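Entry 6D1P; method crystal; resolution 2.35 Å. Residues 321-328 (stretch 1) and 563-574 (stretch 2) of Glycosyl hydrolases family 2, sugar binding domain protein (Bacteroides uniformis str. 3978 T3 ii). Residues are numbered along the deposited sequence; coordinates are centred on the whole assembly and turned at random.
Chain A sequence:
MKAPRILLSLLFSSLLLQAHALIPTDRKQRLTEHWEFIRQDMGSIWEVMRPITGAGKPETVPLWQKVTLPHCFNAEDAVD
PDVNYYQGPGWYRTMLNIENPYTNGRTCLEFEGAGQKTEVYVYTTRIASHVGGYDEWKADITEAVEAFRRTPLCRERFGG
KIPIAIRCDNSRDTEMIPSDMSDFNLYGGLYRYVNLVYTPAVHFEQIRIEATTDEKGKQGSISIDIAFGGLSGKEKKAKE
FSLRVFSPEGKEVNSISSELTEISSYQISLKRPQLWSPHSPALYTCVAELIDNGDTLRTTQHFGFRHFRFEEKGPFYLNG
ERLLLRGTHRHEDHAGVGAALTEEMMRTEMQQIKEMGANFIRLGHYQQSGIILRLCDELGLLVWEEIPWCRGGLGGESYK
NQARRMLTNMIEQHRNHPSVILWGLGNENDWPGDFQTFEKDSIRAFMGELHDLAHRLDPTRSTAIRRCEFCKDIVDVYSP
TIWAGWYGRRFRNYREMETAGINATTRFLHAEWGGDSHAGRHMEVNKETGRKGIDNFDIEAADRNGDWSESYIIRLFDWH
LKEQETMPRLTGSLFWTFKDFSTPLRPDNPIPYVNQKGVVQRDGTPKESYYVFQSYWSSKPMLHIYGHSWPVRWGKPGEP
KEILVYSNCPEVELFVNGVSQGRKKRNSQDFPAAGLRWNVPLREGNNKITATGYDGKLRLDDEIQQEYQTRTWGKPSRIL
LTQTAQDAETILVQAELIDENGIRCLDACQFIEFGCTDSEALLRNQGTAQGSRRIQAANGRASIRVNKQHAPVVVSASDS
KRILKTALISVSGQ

Stretch 1, residues 321-328: ERLLLRGT
Stretch 2, residues 563-574: EQETMPRLTGSL

Two segments 240 or more residues apart in sequence pair as parallel β-strands, 325-328 beside 572-574, their axes 10° apart and 4.6 Å at closest approach. L325 registers with G572 (CA-CA 4.2 Å), R326 with S573 (6.1 Å) and G327 with L574 (3.8 Å). The ladder runs from L325 N to T571 O (2.9 Å, nearly straight at 173°), from S573 N to L325 O (3.2 Å), and weakly from G327 N to S573 O (2.7 Å, bent to 126°); L574 CA adds a CA-H...O contact to G327 O (3.2 Å). L325 (chi1 m, chi2 t) and L574 (chi1 m, chi2 102°) point to one face, R326 (chi1 m, chi2 t, chi3 m, chi4 -93°) and S573 to the other. The close pairs involve glycine: a CB on G572 (phi/psi 154/-169) would lie 2.4 Å from L325 CB and jam against the preceding carbonyl, and one on G327 would lie 2.6 Å from L574 CG.

Before strand 572-574, residues 564-567 and 567-570 form successive type I turns, the second closed by L570 N to M567 O (3.3 Å). The CA-to-CB bond of R322 (phi/psi -59/135; chi1 t, chi2 m, chi3 t, chi4 123°) points toward the other stretch, and the side chain extends far enough for NH2 to donate to both M567 O and L570 O (2.9 Å each). Both acceptors lie near the guanidinium plane, whereas P568 O sits over one face. Water 1 accepts from R322 NE (2.9 Å) and sits 3.0 Å from L570 O.

L324 leaves its backbone sideways, but chi1 t and chi2 141° bring its end nearer: CD1 lies 3.5 Å from Q564 O and 4.4 Å from L570 CD2. Q564 (chi1 m, chi2 t, chi3 1°) reaches S573 (chi1 p), NE2 donating to OG (3.1 Å). Water 2 lies within hydrogen-bonding distance of Q564 OE1 (2.7 Å), L325 O (2.5 Å) and S573 OG (3.0 Å), joining the amide and the hydroxyl to the strand of L325.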

# COMPACT_ATOMS: atom_id res chain seq x y z
N GLU A 321 45.65 -25.36 -15.68
CA GLU A 321 46.38 -24.77 -14.57
C GLU A 321 45.45 -24.58 -13.36
O GLU A 321 44.29 -24.17 -13.50
CB GLU A 321 47.00 -23.43 -14.99
CG GLU A 321 48.47 -23.49 -15.35
CD GLU A 321 49.17 -22.15 -15.09
OE1 GLU A 321 48.47 -21.10 -15.03
OE2 GLU A 321 50.41 -22.14 -14.92
N ARG A 322 45.97 -24.90 -12.18
CA ARG A 322 45.22 -24.65 -10.96
C ARG A 322 44.93 -23.15 -10.86
O ARG A 322 45.81 -22.32 -11.10
CB ARG A 322 46.01 -25.11 -9.74
CG ARG A 322 45.27 -24.96 -8.43
CD ARG A 322 45.51 -23.60 -7.77
NE ARG A 322 44.71 -23.43 -6.56
CZ ARG A 322 45.21 -23.17 -5.36
NH1 ARG A 322 46.51 -23.04 -5.21
NH2 ARG A 322 44.40 -23.03 -4.31
N LEU A 323 43.68 -22.82 -10.52
CA LEU A 323 43.23 -21.43 -10.46
C LEU A 323 42.38 -21.26 -9.21
O LEU A 323 41.33 -21.90 -9.08
CB LEU A 323 42.46 -21.04 -11.72
CG LEU A 323 41.82 -19.65 -11.75
CD1 LEU A 323 42.89 -18.54 -11.67
CD2 LEU A 323 40.96 -19.48 -13.00
N LEU A 324 42.85 -20.45 -8.28
CA LEU A 324 42.10 -20.16 -7.08
C LEU A 324 40.96 -19.20 -7.44
O LEU A 324 41.19 -18.07 -7.84
CB LEU A 324 43.00 -19.57 -6.01
CG LEU A 324 42.26 -19.71 -4.68
CD1 LEU A 324 43.22 -20.10 -3.57
CD2 LEU A 324 41.51 -18.43 -4.32
N LEU A 325 39.72 -19.68 -7.31
CA LEU A 325 38.56 -18.87 -7.64
C LEU A 325 38.44 -17.71 -6.64
O LEU A 325 38.39 -17.92 -5.43
CB LEU A 325 37.30 -19.73 -7.64
CG LEU A 325 37.40 -20.84 -8.70
CD1 LEU A 325 36.27 -21.84 -8.55
CD2 LEU A 325 37.43 -20.29 -10.11
N ARG A 326 38.44 -16.50 -7.17
CA ARG A 326 38.31 -15.30 -6.34
C ARG A 326 36.90 -14.79 -6.60
O ARG A 326 36.64 -14.08 -7.58
CB ARG A 326 39.41 -14.28 -6.69
CG ARG A 326 40.82 -14.94 -6.82
CD ARG A 326 41.98 -13.92 -7.08
NE ARG A 326 41.81 -13.05 -8.27
CZ ARG A 326 42.26 -13.30 -9.51
NH1 ARG A 326 42.94 -14.42 -9.79
NH2 ARG A 326 42.03 -12.42 -10.49
N GLY A 327 35.96 -15.20 -5.75
CA GLY A 327 34.56 -14.96 -6.05
C GLY A 327 33.83 -13.96 -5.19
O GLY A 327 34.22 -13.68 -4.05
N THR A 328 32.75 -13.40 -5.74
CA THR A 328 31.80 -12.58 -5.00
C THR A 328 30.38 -13.04 -5.38
O THR A 328 30.20 -14.00 -6.14
CB THR A 328 32.05 -11.08 -5.30
OG1 THR A 328 31.45 -10.25 -4.28
CG2 THR A 328 31.54 -10.66 -6.67
N GLU A 563 45.22 -15.97 4.12
CA GLU A 563 45.22 -17.41 4.33
C GLU A 563 45.06 -18.16 3.02
O GLU A 563 45.69 -19.20 2.81
CB GLU A 563 44.12 -17.81 5.32
CG GLU A 563 44.34 -17.24 6.72
CD GLU A 563 45.61 -17.76 7.38
OE1 GLU A 563 45.51 -18.58 8.31
OE2 GLU A 563 46.72 -17.33 6.98
N GLN A 564 44.26 -17.62 2.10
CA GLN A 564 44.02 -18.35 0.86
C GLN A 564 45.28 -18.56 0.04
O GLN A 564 45.31 -19.46 -0.81
CB GLN A 564 42.94 -17.64 0.04
CG GLN A 564 41.61 -17.67 0.78
CD GLN A 564 40.41 -17.24 -0.03
OE1 GLN A 564 40.51 -16.92 -1.21
NE2 GLN A 564 39.26 -17.23 0.62
N GLU A 565 46.32 -17.76 0.27
CA GLU A 565 47.57 -17.93 -0.47
C GLU A 565 48.33 -19.17 -0.04
O GLU A 565 49.23 -19.61 -0.76
CB GLU A 565 48.45 -16.70 -0.30
CG GLU A 565 47.93 -15.43 -0.94
CD GLU A 565 48.86 -14.24 -0.74
OE1 GLU A 565 50.01 -14.44 -0.27
OE2 GLU A 565 48.43 -13.11 -1.07
N THR A 566 48.00 -19.74 1.12
CA THR A 566 48.68 -20.90 1.68
C THR A 566 47.79 -22.14 1.68
O THR A 566 47.98 -23.04 2.50
CB THR A 566 49.17 -20.60 3.10
OG1 THR A 566 48.14 -20.90 4.06
CG2 THR A 566 49.53 -19.14 3.22
N MET A 567 46.81 -22.22 0.77
CA MET A 567 45.88 -23.34 0.71
C MET A 567 45.85 -23.91 -0.70
O MET A 567 44.98 -23.55 -1.51
CB MET A 567 44.47 -22.93 1.13
CG MET A 567 44.36 -22.38 2.52
SD MET A 567 42.63 -22.09 2.91
CE MET A 567 42.78 -21.15 4.41
N PRO A 568 46.78 -24.81 -1.02
CA PRO A 568 46.83 -25.38 -2.37
C PRO A 568 45.66 -26.28 -2.72
O PRO A 568 45.39 -26.46 -3.91
CB PRO A 568 48.16 -26.16 -2.37
CG PRO A 568 48.42 -26.48 -0.94
CD PRO A 568 47.86 -25.31 -0.15
N ARG A 569 44.97 -26.88 -1.76
CA ARG A 569 43.82 -27.71 -2.15
C ARG A 569 42.55 -26.92 -2.44
O ARG A 569 41.61 -27.51 -2.99
CB ARG A 569 43.46 -28.72 -1.07
CG ARG A 569 44.52 -29.74 -0.77
CD ARG A 569 44.56 -29.89 0.73
NE ARG A 569 43.62 -30.88 1.24
CZ ARG A 569 43.00 -30.77 2.41
NH1 ARG A 569 43.19 -29.70 3.17
NH2 ARG A 569 42.19 -31.73 2.82
N LEU A 570 42.49 -25.64 -2.08
CA LEU A 570 41.24 -24.87 -2.12
C LEU A 570 40.86 -24.55 -3.56
O LEU A 570 41.59 -23.85 -4.26
CB LEU A 570 41.38 -23.58 -1.31
CG LEU A 570 40.16 -22.63 -1.17
CD1 LEU A 570 38.99 -23.35 -0.53
CD2 LEU A 570 40.53 -21.40 -0.36
N THR A 571 39.72 -25.06 -4.02
CA THR A 571 39.20 -24.57 -5.29
C THR A 571 39.05 -23.05 -5.27
O THR A 571 39.50 -22.36 -6.18
CB THR A 571 37.87 -25.26 -5.61
OG1 THR A 571 36.93 -25.02 -4.55
CG2 THR A 571 38.07 -26.75 -5.77
N GLY A 572 38.44 -22.51 -4.21
CA GLY A 572 38.25 -21.08 -4.11
C GLY A 572 37.07 -20.74 -3.22
O GLY A 572 36.51 -21.60 -2.53
N SER A 573 36.69 -19.47 -3.26
CA SER A 573 35.54 -19.04 -2.47
C SER A 573 34.83 -17.89 -3.17
O SER A 573 35.34 -17.29 -4.12
CB SER A 573 35.95 -18.62 -1.07
OG SER A 573 36.67 -17.41 -1.16
N LEU A 574 33.62 -17.59 -2.67
CA LEU A 574 32.86 -16.39 -3.03
C LEU A 574 32.44 -15.71 -1.75
O LEU A 574 31.63 -16.26 -0.99
CB LEU A 574 31.63 -16.74 -3.88
CG LEU A 574 31.90 -17.71 -5.02
CD1 LEU A 574 31.42 -19.14 -4.66
CD2 LEU A 574 31.27 -17.23 -6.30
O HOH W 1 41.94 -23.93 -7.23
O HOH W 2 38.68 -16.80 -3.24